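Local coordinates for CurF (Lyngbya majuscula, PDB 2Q35), which probably decarboxylates an intermediate in polyketide chain beta-branching, as the crotonase-family ECH2 lyase domain of a larger protein, at residues 14-19 against 37-42; 44-49 against 195-200; 117-122 against 175-180; 135-140 against 217-222. The protein carries 1 engineered substitution. All coordinates share one frame; numbering follows the deposited sequence.

Contact 1 (14-19 against 37-42)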
loop_
_atom_site.group_PDB
_atom_site.type_symbol
_atom_site.label_atom_id
_atom_site.label_comp_id
_atom_site.label_asym_id
_atom_site.label_seq_id
_atom_site.Cartn_x
_atom_site.Cartn_y
_atom_site.Cartn_z
ATOM N N VAL A 14 -13.678 18.508 18.943
ATOM C CA VAL A 14 -12.904 19.080 20.065
ATOM C C VAL A 14 -11.417 19.053 19.775
ATOM O O VAL A 14 -10.965 18.297 18.928
ATOM C CB VAL A 14 -13.227 18.407 21.433
ATOM C CG1 VAL A 14 -14.710 18.459 21.689
ATOM C CG2 VAL A 14 -12.702 16.996 21.454
ATOM N N GLN A 15 -10.673 19.916 20.449
ATOM C CA GLN A 15 -9.248 19.985 20.240
ATOM C C GLN A 15 -8.522 19.729 21.549
ATOM O O GLN A 15 -8.837 20.344 22.570
ATOM C CB GLN A 15 -8.888 21.373 19.653
ATOM C CG GLN A 15 -7.397 21.539 19.315
ATOM C CD GLN A 15 -7.100 22.920 18.725
ATOM O OE1 GLN A 15 -7.845 23.384 17.872
ATOM N NE2 GLN A 15 -6.048 23.586 19.214
ATOM N N ILE A 16 -7.544 18.816 21.510
ATOM C CA ILE A 16 -6.650 18.572 22.653
ATOM C C ILE A 16 -5.284 19.095 22.258
ATOM O O ILE A 16 -4.697 18.626 21.280
ATOM C CB ILE A 16 -6.569 17.077 22.997
ATOM C CG1 ILE A 16 -7.940 16.588 23.516
ATOM C CG2 ILE A 16 -5.466 16.823 24.032
ATOM C CD1 ILE A 16 -8.040 15.033 23.824
ATOM N N THR A 17 -4.800 20.083 23.004
ATOM C CA THR A 17 -3.606 20.821 22.639
ATOM C C THR A 17 -2.550 20.568 23.670
ATOM O O THR A 17 -2.756 20.862 24.845
ATOM C CB THR A 17 -3.905 22.349 22.592
ATOM O OG1 THR A 17 -4.994 22.563 21.691
ATOM C CG2 THR A 17 -2.697 23.143 22.116
ATOM N N MET A 18 -1.417 20.047 23.214
ATOM C CA MET A 18 -0.251 19.808 24.076
ATOM C C MET A 18 0.651 21.022 24.082
ATOM O O MET A 18 1.093 21.474 23.024
ATOM C CB MET A 18 0.569 18.593 23.585
ATOM C CG MET A 18 -0.182 17.263 23.651
ATOM S SD MET A 18 0.695 15.903 22.856
ATOM C CE MET A 18 0.665 16.385 21.131
ATOM N N LYS A 19 0.948 21.531 25.281
ATOM C CA LYS A 19 1.809 22.703 25.407
ATOM C C LYS A 19 2.667 22.590 26.664
ATOM O O LYS A 19 2.503 23.332 27.627
ATOM C CB LYS A 19 0.977 23.996 25.364
ATOM C CG LYS A 19 1.816 25.283 25.299
ATOM C CD LYS A 19 0.931 26.514 25.276
ATOM C CE LYS A 19 1.776 27.773 25.158
ATOM N NZ LYS A 19 0.937 28.994 25.062
ATOM N N HIS A 37 -5.973 12.676 31.253
ATOM C CA HIS A 37 -7.095 13.467 31.713
ATOM C C HIS A 37 -7.979 13.956 30.581
ATOM O O HIS A 37 -9.197 13.806 30.606
ATOM C CB HIS A 37 -6.630 14.656 32.548
ATOM C CG HIS A 37 -7.761 15.525 32.990
ATOM N ND1 HIS A 37 -8.694 15.127 33.932
ATOM C CD2 HIS A 37 -8.157 16.746 32.562
ATOM C CE1 HIS A 37 -9.586 16.089 34.095
ATOM N NE2 HIS A 37 -9.286 17.080 33.274
ATOM N N CYS A 38 -7.381 14.557 29.568
ATOM C CA CYS A 38 -8.231 15.103 28.514
ATOM C C CYS A 38 -8.981 14.021 27.742
ATOM O O CYS A 38 -10.142 14.216 27.401
ATOM C CB CYS A 38 -7.439 15.975 27.565
ATOM S SG CYS A 38 -6.934 17.550 28.332
ATOM N N PHE A 39 -8.340 12.868 27.520
ATOM C CA PHE A 39 -9.046 11.757 26.855
ATOM C C PHE A 39 -10.150 11.147 27.734
ATOM O O PHE A 39 -11.162 10.696 27.199
ATOM C CB PHE A 39 -8.085 10.706 26.307
ATOM C CG PHE A 39 -7.525 11.076 24.949
ATOM C CD1 PHE A 39 -8.298 10.903 23.799
ATOM C CD2 PHE A 39 -6.232 11.567 24.812
ATOM C CE1 PHE A 39 -7.797 11.243 22.509
ATOM C CE2 PHE A 39 -5.722 11.919 23.533
ATOM C CZ PHE A 39 -6.500 11.752 22.385
ATOM N N SER A 40 -9.977 11.199 29.059
ATOM C CA SER A 40 -11.044 10.839 30.013
ATOM C C SER A 40 -12.235 11.776 29.866
ATOM O O SER A 40 -13.379 11.360 29.767
ATOM C CB SER A 40 -10.545 10.892 31.462
ATOM O OG SER A 40 -11.605 10.590 32.369
ATOM N N VAL A 41 -11.961 13.073 29.834
ATOM C CA VAL A 41 -13.025 14.052 29.627
ATOM C C VAL A 41 -13.777 13.781 28.317
ATOM O O VAL A 41 -15.015 13.805 28.283
ATOM C CB VAL A 41 -12.451 15.483 29.691
ATOM C CG1 VAL A 41 -13.502 16.523 29.280
ATOM C CG2 VAL A 41 -12.000 15.759 31.105
ATOM N N VAL A 42 -13.033 13.511 27.247
ATOM C CA VAL A 42 -13.650 13.168 25.962
ATOM C C VAL A 42 -14.551 11.941 26.108
ATOM O O VAL A 42 -15.700 11.958 25.662
ATOM C CB VAL A 42 -12.574 12.926 24.902
ATOM C CG1 VAL A 42 -13.174 12.294 23.636
ATOM C CG2 VAL A 42 -11.936 14.279 24.553
#

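Contact 2 (44-49 against 195-200)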
loop_
_atom_site.group_PDB
_atom_site.type_symbol
_atom_site.label_atom_id
_atom_site.label_comp_id
_atom_site.label_asym_id
_atom_site.label_seq_id
_atom_site.Cartn_x
_atom_site.Cartn_y
_atom_site.Cartn_z
ATOM N N GLN A 44 -16.199 10.848 28.428
ATOM C CA GLN A 44 -17.372 11.112 29.250
ATOM C C GLN A 44 -18.405 12.038 28.634
ATOM O O GLN A 44 -19.516 12.157 29.155
ATOM C CB GLN A 44 -16.920 11.694 30.579
ATOM C CG GLN A 44 -16.065 10.731 31.366
ATOM C CD GLN A 44 -15.453 11.371 32.587
ATOM O OE1 GLN A 44 -15.321 12.604 32.677
ATOM N NE2 GLN A 44 -15.070 10.538 33.543
ATOM N N ASN A 45 -18.042 12.736 27.563
ATOM C CA ASN A 45 -18.986 13.637 26.927
ATOM C C ASN A 45 -19.502 13.013 25.640
ATOM O O ASN A 45 -18.791 12.995 24.627
ATOM C CB ASN A 45 -18.372 15.013 26.640
ATOM C CG ASN A 45 -19.440 16.057 26.287
ATOM O OD1 ASN A 45 -20.518 15.732 25.723
ATOM N ND2 ASN A 45 -19.179 17.311 26.662
ATOM N N GLN A 46 -20.739 12.510 25.700
ATOM C CA GLN A 46 -21.401 11.822 24.595
ATOM C C GLN A 46 -21.619 12.707 23.380
ATOM O O GLN A 46 -21.886 12.221 22.285
ATOM C CB GLN A 46 -22.761 11.297 25.062
ATOM C CG GLN A 46 -22.660 10.126 26.011
ATOM C CD GLN A 46 -22.307 8.838 25.288
ATOM O OE1 GLN A 46 -23.082 8.345 24.457
ATOM N NE2 GLN A 46 -21.141 8.290 25.594
ATOM N N GLN A 47 -21.521 14.006 23.572
ATOM C CA GLN A 47 -21.743 14.921 22.451
ATOM C C GLN A 47 -20.513 15.040 21.549
ATOM O O GLN A 47 -20.626 15.544 20.414
ATOM C CB GLN A 47 -22.144 16.300 22.966
ATOM C CG GLN A 47 -23.405 16.270 23.846
ATOM C CD GLN A 47 -24.665 15.790 23.114
ATOM O OE1 GLN A 47 -25.019 16.302 22.048
ATOM N NE2 GLN A 47 -25.352 14.808 23.701
ATOM N N TYR A 48 -19.349 14.612 22.044
ATOM C CA TYR A 48 -18.127 14.724 21.253
ATOM C C TYR A 48 -18.032 13.631 20.207
ATOM O O TYR A 48 -18.325 12.445 20.497
ATOM C CB TYR A 48 -16.882 14.729 22.135
ATOM C CG TYR A 48 -16.799 15.869 23.115
ATOM C CD1 TYR A 48 -17.590 17.018 22.973
ATOM C CD2 TYR A 48 -15.868 15.836 24.152
ATOM C CE1 TYR A 48 -17.470 18.100 23.885
ATOM C CE2 TYR A 48 -15.728 16.897 25.032
ATOM C CZ TYR A 48 -16.537 18.014 24.916
ATOM O OH TYR A 48 -16.403 19.055 25.810
ATOM N N LYS A 49 -17.611 14.021 18.996
ATOM C CA LYS A 49 -17.580 13.115 17.854
ATOM C C LYS A 49 -16.210 12.971 17.188
ATOM O O LYS A 49 -15.950 11.951 16.544
ATOM C CB LYS A 49 -18.582 13.543 16.755
ATOM C CG LYS A 49 -20.031 13.526 17.145
ATOM C CD LYS A 49 -20.780 13.977 15.909
ATOM C CE LYS A 49 -22.251 13.811 16.011
ATOM N NZ LYS A 49 -22.861 14.355 14.785
ATOM N N SER A 195 -21.722 13.047 10.542
ATOM C CA SER A 195 -22.327 11.724 10.751
ATOM C C SER A 195 -22.785 11.538 12.186
ATOM O O SER A 195 -22.226 12.145 13.102
ATOM C CB SER A 195 -21.298 10.647 10.443
ATOM O OG SER A 195 -20.987 10.618 9.064
ATOM N N PRO A 196 -23.777 10.660 12.397
ATOM C CA PRO A 196 -24.213 10.317 13.748
ATOM C C PRO A 196 -23.060 9.695 14.530
ATOM O O PRO A 196 -22.265 8.904 13.970
ATOM C CB PRO A 196 -25.307 9.262 13.512
ATOM C CG PRO A 196 -25.789 9.487 12.085
ATOM C CD PRO A 196 -24.555 9.951 11.357
ATOM N N ARG A 197 -22.977 10.037 15.811
ATOM C CA ARG A 197 -21.901 9.525 16.646
ATOM C C ARG A 197 -21.877 7.984 16.654
ATOM O O ARG A 197 -20.797 7.385 16.544
ATOM C CB ARG A 197 -22.031 10.055 18.076
ATOM C CG ARG A 197 -20.820 9.760 18.920
ATOM C CD ARG A 197 -20.997 10.287 20.319
ATOM N NE ARG A 197 -19.828 10.072 21.172
ATOM C CZ ARG A 197 -19.546 8.923 21.789
ATOM N NH1 ARG A 197 -20.303 7.849 21.592
ATOM N NH2 ARG A 197 -18.475 8.842 22.555
ATOM N N LEU A 198 -23.056 7.363 16.752
ATOM C CA LEU A 198 -23.169 5.896 16.783
ATOM C C LEU A 198 -22.474 5.274 15.573
ATOM O O LEU A 198 -21.760 4.276 15.706
ATOM C CB LEU A 198 -24.643 5.432 16.826
ATOM C CG LEU A 198 -24.832 3.954 17.220
ATOM C CD1 LEU A 198 -24.736 3.778 18.731
ATOM C CD2 LEU A 198 -26.162 3.388 16.725
ATOM N N SER A 199 -22.664 5.901 14.405
ATOM C CA SER A 199 -22.089 5.383 13.160
ATOM C C SER A 199 -20.577 5.594 13.131
ATOM O O SER A 199 -19.823 4.730 12.653
ATOM C CB SER A 199 -22.747 6.067 11.956
ATOM O OG SER A 199 -24.126 5.731 11.871
ATOM N N LEU A 200 -20.126 6.739 13.642
ATOM C CA LEU A 200 -18.672 7.008 13.713
ATOM C C LEU A 200 -17.959 5.979 14.597
ATOM O O LEU A 200 -16.908 5.446 14.219
ATOM C CB LEU A 200 -18.401 8.420 14.205
ATOM C CG LEU A 200 -18.797 9.530 13.216
ATOM C CD1 LEU A 200 -18.700 10.882 13.965
ATOM C CD2 LEU A 200 -17.915 9.506 12.003
HETATM O O HOH W 1 -17.074 11.220 23.104
#

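Contact 3 (117-122 against 175-180)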
loop_
_atom_site.group_PDB
_atom_site.type_symbol
_atom_site.label_atom_id
_atom_site.label_comp_id
_atom_site.label_asym_id
_atom_site.label_seq_id
_atom_site.Cartn_x
_atom_site.Cartn_y
_atom_site.Cartn_z
ATOM N N PHE A 117 0.536 16.817 8.223
ATOM C CA PHE A 117 1.943 17.134 8.477
ATOM C C PHE A 117 2.173 18.577 8.029
ATOM O O PHE A 117 1.437 19.051 7.153
ATOM C CB PHE A 117 2.874 16.291 7.594
ATOM C CG PHE A 117 2.989 14.844 8.006
ATOM C CD1 PHE A 117 4.165 14.377 8.571
ATOM C CD2 PHE A 117 1.961 13.963 7.738
ATOM C CE1 PHE A 117 4.291 13.003 8.948
ATOM C CE2 PHE A 117 2.070 12.616 8.106
ATOM C CZ PHE A 117 3.243 12.150 8.705
ATOM N N SER A 118 3.160 19.226 8.649
ATOM C CA SER A 118 3.630 20.585 8.257
ATOM C C SER A 118 4.762 20.460 7.242
ATOM O O SER A 118 5.724 19.709 7.436
ATOM C CB SER A 118 4.129 21.318 9.508
ATOM O OG SER A 118 5.040 22.377 9.179
ATOM N N GLN A 119 4.712 21.288 6.194
ATOM C CA GLN A 119 5.739 21.299 5.174
ATOM C C GLN A 119 7.115 21.632 5.723
ATOM O O GLN A 119 8.107 21.080 5.270
ATOM C CB GLN A 119 5.405 22.345 4.107
ATOM C CG GLN A 119 4.269 21.999 3.185
ATOM C CD GLN A 119 3.826 23.200 2.311
ATOM O OE1 GLN A 119 2.900 23.083 1.495
ATOM N NE2 GLN A 119 4.472 24.348 2.495
ATOM N N GLU A 120 7.157 22.535 6.698
ATOM C CA GLU A 120 8.414 23.117 7.187
ATOM C C GLU A 120 9.043 22.341 8.340
ATOM O O GLU A 120 10.231 22.509 8.636
ATOM C CB GLU A 120 8.185 24.567 7.640
ATOM C CG GLU A 120 7.764 25.544 6.537
ATOM C CD GLU A 120 6.265 25.526 6.241
ATOM O OE1 GLU A 120 5.517 24.765 6.903
ATOM O OE2 GLU A 120 5.842 26.282 5.328
ATOM N N SER A 121 8.246 21.500 8.988
ATOM C CA SER A 121 8.694 20.812 10.202
ATOM C C SER A 121 9.411 19.531 9.860
ATOM O O SER A 121 9.357 19.060 8.719
ATOM C CB SER A 121 7.501 20.564 11.114
ATOM O OG SER A 121 6.900 21.808 11.448
ATOM N N VAL A 122 10.064 18.954 10.868
ATOM C CA VAL A 122 10.897 17.794 10.708
ATOM C C VAL A 122 10.242 16.604 11.420
ATOM O O VAL A 122 9.645 16.784 12.473
ATOM C CB VAL A 122 12.343 18.151 11.217
ATOM C CG1 VAL A 122 13.009 17.060 11.950
ATOM C CG2 VAL A 122 13.168 18.682 10.025
ATOM N N VAL A 175 0.165 17.237 3.428
ATOM C CA VAL A 175 1.284 17.984 3.969
ATOM C C VAL A 175 1.040 19.411 3.513
ATOM O O VAL A 175 1.038 19.678 2.313
ATOM C CB VAL A 175 2.642 17.497 3.420
ATOM C CG1 VAL A 175 3.781 18.212 4.150
ATOM C CG2 VAL A 175 2.799 15.972 3.580
ATOM N N VAL A 176 0.845 20.304 4.477
ATOM C CA VAL A 176 0.512 21.709 4.175
ATOM C C VAL A 176 1.369 22.666 4.985
ATOM O O VAL A 176 2.096 22.257 5.887
ATOM C CB VAL A 176 -1.009 22.027 4.359
ATOM C CG1 VAL A 176 -1.881 21.075 3.512
ATOM C CG2 VAL A 176 -1.458 21.937 5.842
ATOM N N SER A 177 1.344 23.954 4.631
ATOM C CA SER A 177 2.183 24.893 5.348
ATOM C C SER A 177 1.801 24.902 6.810
ATOM O O SER A 177 0.619 24.732 7.157
ATOM C CB SER A 177 2.012 26.300 4.786
ATOM O OG SER A 177 2.124 26.291 3.377
ATOM N N ARG A 178 2.799 25.117 7.661
ATOM C CA ARG A 178 2.615 25.090 9.109
ATOM C C ARG A 178 1.398 25.894 9.570
ATOM O O ARG A 178 0.613 25.393 10.370
ATOM C CB ARG A 178 3.903 25.558 9.805
ATOM C CG ARG A 178 3.688 26.240 11.156
ATOM C CD ARG A 178 4.195 25.430 12.353
ATOM N NE ARG A 178 5.614 25.036 12.294
ATOM C CZ ARG A 178 6.606 25.772 11.784
ATOM N NH1 ARG A 178 6.370 26.972 11.271
ATOM N NH2 ARG A 178 7.847 25.306 11.789
ATOM N N GLN A 179 1.231 27.130 9.067
ATOM C CA GLN A 179 0.110 27.990 9.482
ATOM C C GLN A 179 -1.273 27.486 9.037
ATOM O O GLN A 179 -2.305 28.029 9.457
ATOM C CB GLN A 179 0.306 29.429 8.968
ATOM C CG GLN A 179 0.028 29.598 7.465
ATOM C CD GLN A 179 0.754 30.782 6.824
ATOM O OE1 GLN A 179 0.797 31.890 7.378
ATOM N NE2 GLN A 179 1.337 30.547 5.639
ATOM N N ASP A 180 -1.299 26.438 8.199
ATOM C CA ASP A 180 -2.541 25.871 7.688
ATOM C C ASP A 180 -2.870 24.496 8.247
ATOM O O ASP A 180 -3.974 23.979 7.995
ATOM C CB ASP A 180 -2.464 25.712 6.174
ATOM C CG ASP A 180 -2.370 27.060 5.437
ATOM O OD1 ASP A 180 -2.834 28.072 5.988
ATOM O OD2 ASP A 180 -1.815 27.090 4.324
HETATM O O HOH W 2 0.054 21.523 0.215
HETATM O O HOH W 3 8.139 23.308 13.352
#

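Contact 4 (135-140 against 217-222)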
loop_
_atom_site.group_PDB
_atom_site.type_symbol
_atom_site.label_atom_id
_atom_site.label_comp_id
_atom_site.label_asym_id
_atom_site.label_seq_id
_atom_site.Cartn_x
_atom_site.Cartn_y
_atom_site.Cartn_z
ATOM N N VAL A 135 10.589 0.990 19.329
ATOM C CA VAL A 135 9.538 0.520 20.225
ATOM C C VAL A 135 8.213 1.138 19.799
ATOM O O VAL A 135 8.172 2.100 19.014
ATOM C CB VAL A 135 9.820 0.879 21.721
ATOM C CG1 VAL A 135 11.028 0.136 22.199
ATOM C CG2 VAL A 135 10.044 2.384 21.879
ATOM N N GLY A 136 7.116 0.581 20.277
ATOM C CA GLY A 136 5.811 1.196 20.031
ATOM C C GLY A 136 5.053 0.656 18.835
ATOM O O GLY A 136 4.043 1.250 18.429
ATOM N N ALA A 137 5.473 -0.514 18.333
ATOM C CA ALA A 137 4.921 -1.083 17.097
ATOM C C ALA A 137 5.188 -0.123 15.944
ATOM O O ALA A 137 4.311 0.140 15.097
ATOM C CB ALA A 137 3.404 -1.387 17.222
ATOM N N THR A 138 6.406 0.405 15.926
ATOM C CA THR A 138 6.834 1.345 14.873
ATOM C C THR A 138 6.704 0.745 13.479
ATOM O O THR A 138 6.184 1.399 12.554
ATOM C CB THR A 138 8.291 1.820 15.112
ATOM O OG1 THR A 138 8.317 2.663 16.262
ATOM C CG2 THR A 138 8.818 2.627 13.927
ATOM N N SER A 139 7.219 -0.466 13.296
ATOM C CA SER A 139 7.205 -1.053 11.966
ATOM C C SER A 139 5.769 -1.358 11.517
ATOM O O SER A 139 5.399 -1.098 10.373
ATOM C CB SER A 139 8.121 -2.275 11.888
ATOM O OG SER A 139 7.574 -3.428 12.498
ATOM N N LEU A 140 4.949 -1.880 12.431
ATOM C CA LEU A 140 3.560 -2.153 12.096
ATOM C C LEU A 140 2.869 -0.882 11.610
ATOM O O LEU A 140 2.288 -0.846 10.519
ATOM C CB LEU A 140 2.805 -2.718 13.311
ATOM C CG LEU A 140 1.307 -3.008 13.110
ATOM C CD1 LEU A 140 1.094 -4.192 12.182
ATOM C CD2 LEU A 140 0.608 -3.269 14.440
ATOM N N GLU A 217 1.183 -8.088 19.902
ATOM C CA GLU A 217 2.353 -8.900 19.555
ATOM C C GLU A 217 3.445 -8.008 18.967
ATOM O O GLU A 217 4.630 -8.219 19.231
ATOM C CB GLU A 217 1.968 -10.025 18.596
ATOM C CG GLU A 217 3.063 -11.055 18.338
ATOM C CD GLU A 217 3.622 -11.662 19.612
ATOM O OE1 GLU A 217 2.844 -12.223 20.421
ATOM O OE2 GLU A 217 4.852 -11.568 19.811
ATOM N N ALA A 218 3.036 -6.989 18.202
ATOM C CA ALA A 218 3.985 -6.035 17.615
ATOM C C ALA A 218 4.764 -5.277 18.687
ATOM O O ALA A 218 5.986 -5.180 18.629
ATOM C CB ALA A 218 3.245 -5.061 16.672
ATOM N N ILE A 219 4.048 -4.727 19.667
ATOM C CA ILE A 219 4.663 -4.080 20.827
ATOM C C ILE A 219 5.626 -5.007 21.547
ATOM O O ILE A 219 6.752 -4.628 21.863
ATOM C CB ILE A 219 3.572 -3.620 21.846
ATOM C CG1 ILE A 219 2.747 -2.483 21.251
ATOM C CG2 ILE A 219 4.193 -3.173 23.209
ATOM C CD1 ILE A 219 3.441 -1.126 21.239
ATOM N N LYS A 220 5.158 -6.216 21.852
ATOM C CA LYS A 220 6.000 -7.194 22.546
ATOM C C LYS A 220 7.278 -7.546 21.788
ATOM O O LYS A 220 8.376 -7.589 22.383
ATOM C CB LYS A 220 5.169 -8.462 22.844
ATOM C CG LYS A 220 5.946 -9.616 23.508
ATOM C CD LYS A 220 5.074 -10.884 23.648
ATOM C CE LYS A 220 5.926 -12.097 24.056
ATOM N NZ LYS A 220 5.105 -13.238 24.598
ATOM N N LYS A 221 7.146 -7.801 20.485
ATOM C CA LYS A 221 8.309 -8.190 19.676
ATOM C C LYS A 221 9.328 -7.044 19.573
ATOM O O LYS A 221 10.550 -7.261 19.716
ATOM C CB LYS A 221 7.890 -8.661 18.280
ATOM C CG LYS A 221 7.166 -9.993 18.233
ATOM C CD LYS A 221 6.892 -10.411 16.801
ATOM C CE LYS A 221 6.203 -11.774 16.725
ATOM N NZ LYS A 221 5.607 -12.003 15.368
ATOM N N GLU A 222 8.840 -5.823 19.337
ATOM C CA GLU A 222 9.735 -4.674 19.281
ATOM C C GLU A 222 10.407 -4.448 20.639
ATOM O O GLU A 222 11.619 -4.205 20.703
ATOM C CB GLU A 222 8.996 -3.418 18.796
ATOM C CG GLU A 222 8.669 -3.476 17.303
ATOM C CD GLU A 222 8.413 -2.090 16.718
ATOM O OE1 GLU A 222 8.225 -1.152 17.528
ATOM O OE2 GLU A 222 8.424 -1.983 15.471
HETATM O O HOH W 4 7.390 -1.785 21.856
HETATM O O HOH W 5 5.793 -3.175 14.814
#

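Contact 1 (14-19 against 37-42)
I16 of strand 14-18 packs on C38, F39 and V42 of helix 37-42, the two segments running antiparallel (172°) with axes 9.9 Å apart. From its CB the side chain forks. CG2 turns anti to the backbone N and rests on C38 CB at 4.1 Å. CG1 lies beside the backbone N and meets the same C38 CB, so both branches straddle one methylene of the helix. The chain then runs on extended (chi2 176°), and CD1 ends above the centre of the F39 ring, 3.8 Å from its centroid and only 6° off the ring normal. This is a face-on CH-pi contact, all six ring carbons being nearly equidistant from the methyl. The same methyl also touches C38 CB at 3.9 Å and V42 CG2 at 4.0 Å. V42 CG2 reaches on to V14 CG2, 4.2 Å away, where the two valines cross obliquely. Around the contact, I16 leans on V51 and L53 of the neighbouring strand 50-54, and V42 touches I91. The segments belong to the first beta-alpha-beta unit of the chain, and what holds helix to strand here is shape and dispersion alone, a methyl on a ring face backed by branched aliphatics, all of it buried.

Contact 2 (44-49 against 195-200)
Two cationic side chains, R197 and K49, reach in opposite senses across the contact, and each gives a side-chain N-H to a main-chain carbonyl of the other segment. R197 has CG anti to its backbone N and runs extended to NE, which donates to Y48 O at 2.9 Å. The donor approaches nearly along the C=O axis (162°), and the oxygen lies at the guanidinium edge, near its plane. K49, extended beyond CG, sends NZ to S195 O at 2.8 Å, the amine standing above the carbonyl plane; NZ also donates to A193 O. The aliphatic parts touch where K49 CG comes within 4.1 Å of R197 CB, while K49 CB packs on L200 CD1 at 3.9 Å. R197 NH2 donates to a water at 2.8 Å and makes a salt bridge with E90; the water donates to N45 O. Q46 lies over one face of the guanidinium, its OE1 4.0 Å from R197 NH1. N45 OD1 accepts from Q47 N in an Asx turn that shapes this loop. The start of helix 197-230 is tied to the loop before strand 50-54 by two positive groups whose charge is probably partly offset by carbonyl oxygens, with E90 the counter-charge of R197.

Contact 3 (117-122 against 175-180)
E120 reaches R178 on a bent chain: CG stands anti to the carbonyl carbon, and chi2 of 83° turns CD aside; OE1 accepts from R178 N at 2.8 Å. The N-H meets the syn side of the carboxylate, 24° out of its plane, and the negative group there is likely to favour the start of helix 178-192. Next to this bond the backbones pair as parallel strands. V176 N donates to F117 O at 3.0 Å, and Q119 N donates to V176 O at 2.8 Å, with CA-H...O contacts beside both. F117 CB packs on V175 CG2 on one face of the sheet, while S118 and V176 turn to the other. Q119 extends beyond CG across the V176-S177 peptide, its CG 3.5 Å from V176 O and also beside V175 CG1. An alanine here would probably strip the V176-S177 peptide of the cover given by CG and the amide, and leave the water on V175 O without its weak bond to Q119 OE1. S118 OG accepts from E120 N in an ST turn, bonds with S121 OG and lies over one face of the R178 guanidinium. A water links S121 OG, at 2.7 Å, to R178 NH2. Strand 175-176 is the short edge strand of this chain's main crotonase-fold sheet, joined to parallel strand 114-118 through a long, mostly helical connection that also holds strands 122-124 and 161-162.

Contact 4 (135-140 against 217-222)
The tip of I219 bears on the backbone of G136, its CD1 3.4 Å from G136 C, with A137 CB alongside at 4.0 Å. The backbone angles of G136 (phi 95°) call for glycine: a CB would jam against the carbonyl O of V135. A second bump, A218 CB, sits in the shallow hollow between A137 CB, 3.7 Å away, and L140 CD2, 3.9 Å away; the small alanines let the turn and helix 217-222 come close. The third projection, E222, has the largest area buried by the other segment. Extended beyond CG, it lays its carboxylate against the opening turn of helix 138-146. OE1 accepts from T138 N at 2.9 Å, and OE2 accepts from S139 N at 2.9 Å with an almost straight bond (177°), both on syn sides. A137, at the N-cap position, has no side-chain acceptor for these N-H groups, and E222 supplies one from another helix. An alanine in place of E222 would probably leave T138 N and S139 N without their acceptors and open a gap at the helix start. One water joins G136 N to I219 O; another accepts from L140 N and donates weakly to E222 OE2. T138 OG1 donates to V135 O at 2.8 Å. S139 OG bonds to H206 of the third subunit, and the same histidine packs on E222. Buried carboxylate and helix N terminus thus meet where the long helix 197-230 of this crotonase fold borders a trimer neighbour.

From the N terminus, contact 1 closes first, within the beta-alpha-beta unit of strand 13-18, helix 29-44 and strand 50-54. Contact 2 opens after it, in the loop leaving that helix, and touches it where Y48 packs on V14 and V42; it closes at the start of helix 197-230, 146 residues on. Contact 3 opens and closes within that span, joining strand 114-118 to edge strand 175-176 of the sheet that contact 1 also reaches. Contact 4 starts inside the same span but ends beyond it, so crosses both 2 and 3. Helix 197-230 serves contacts 2 and 4, their centres about 30 Å apart, holding loop 44-49 at its start and helix 138-146 further along.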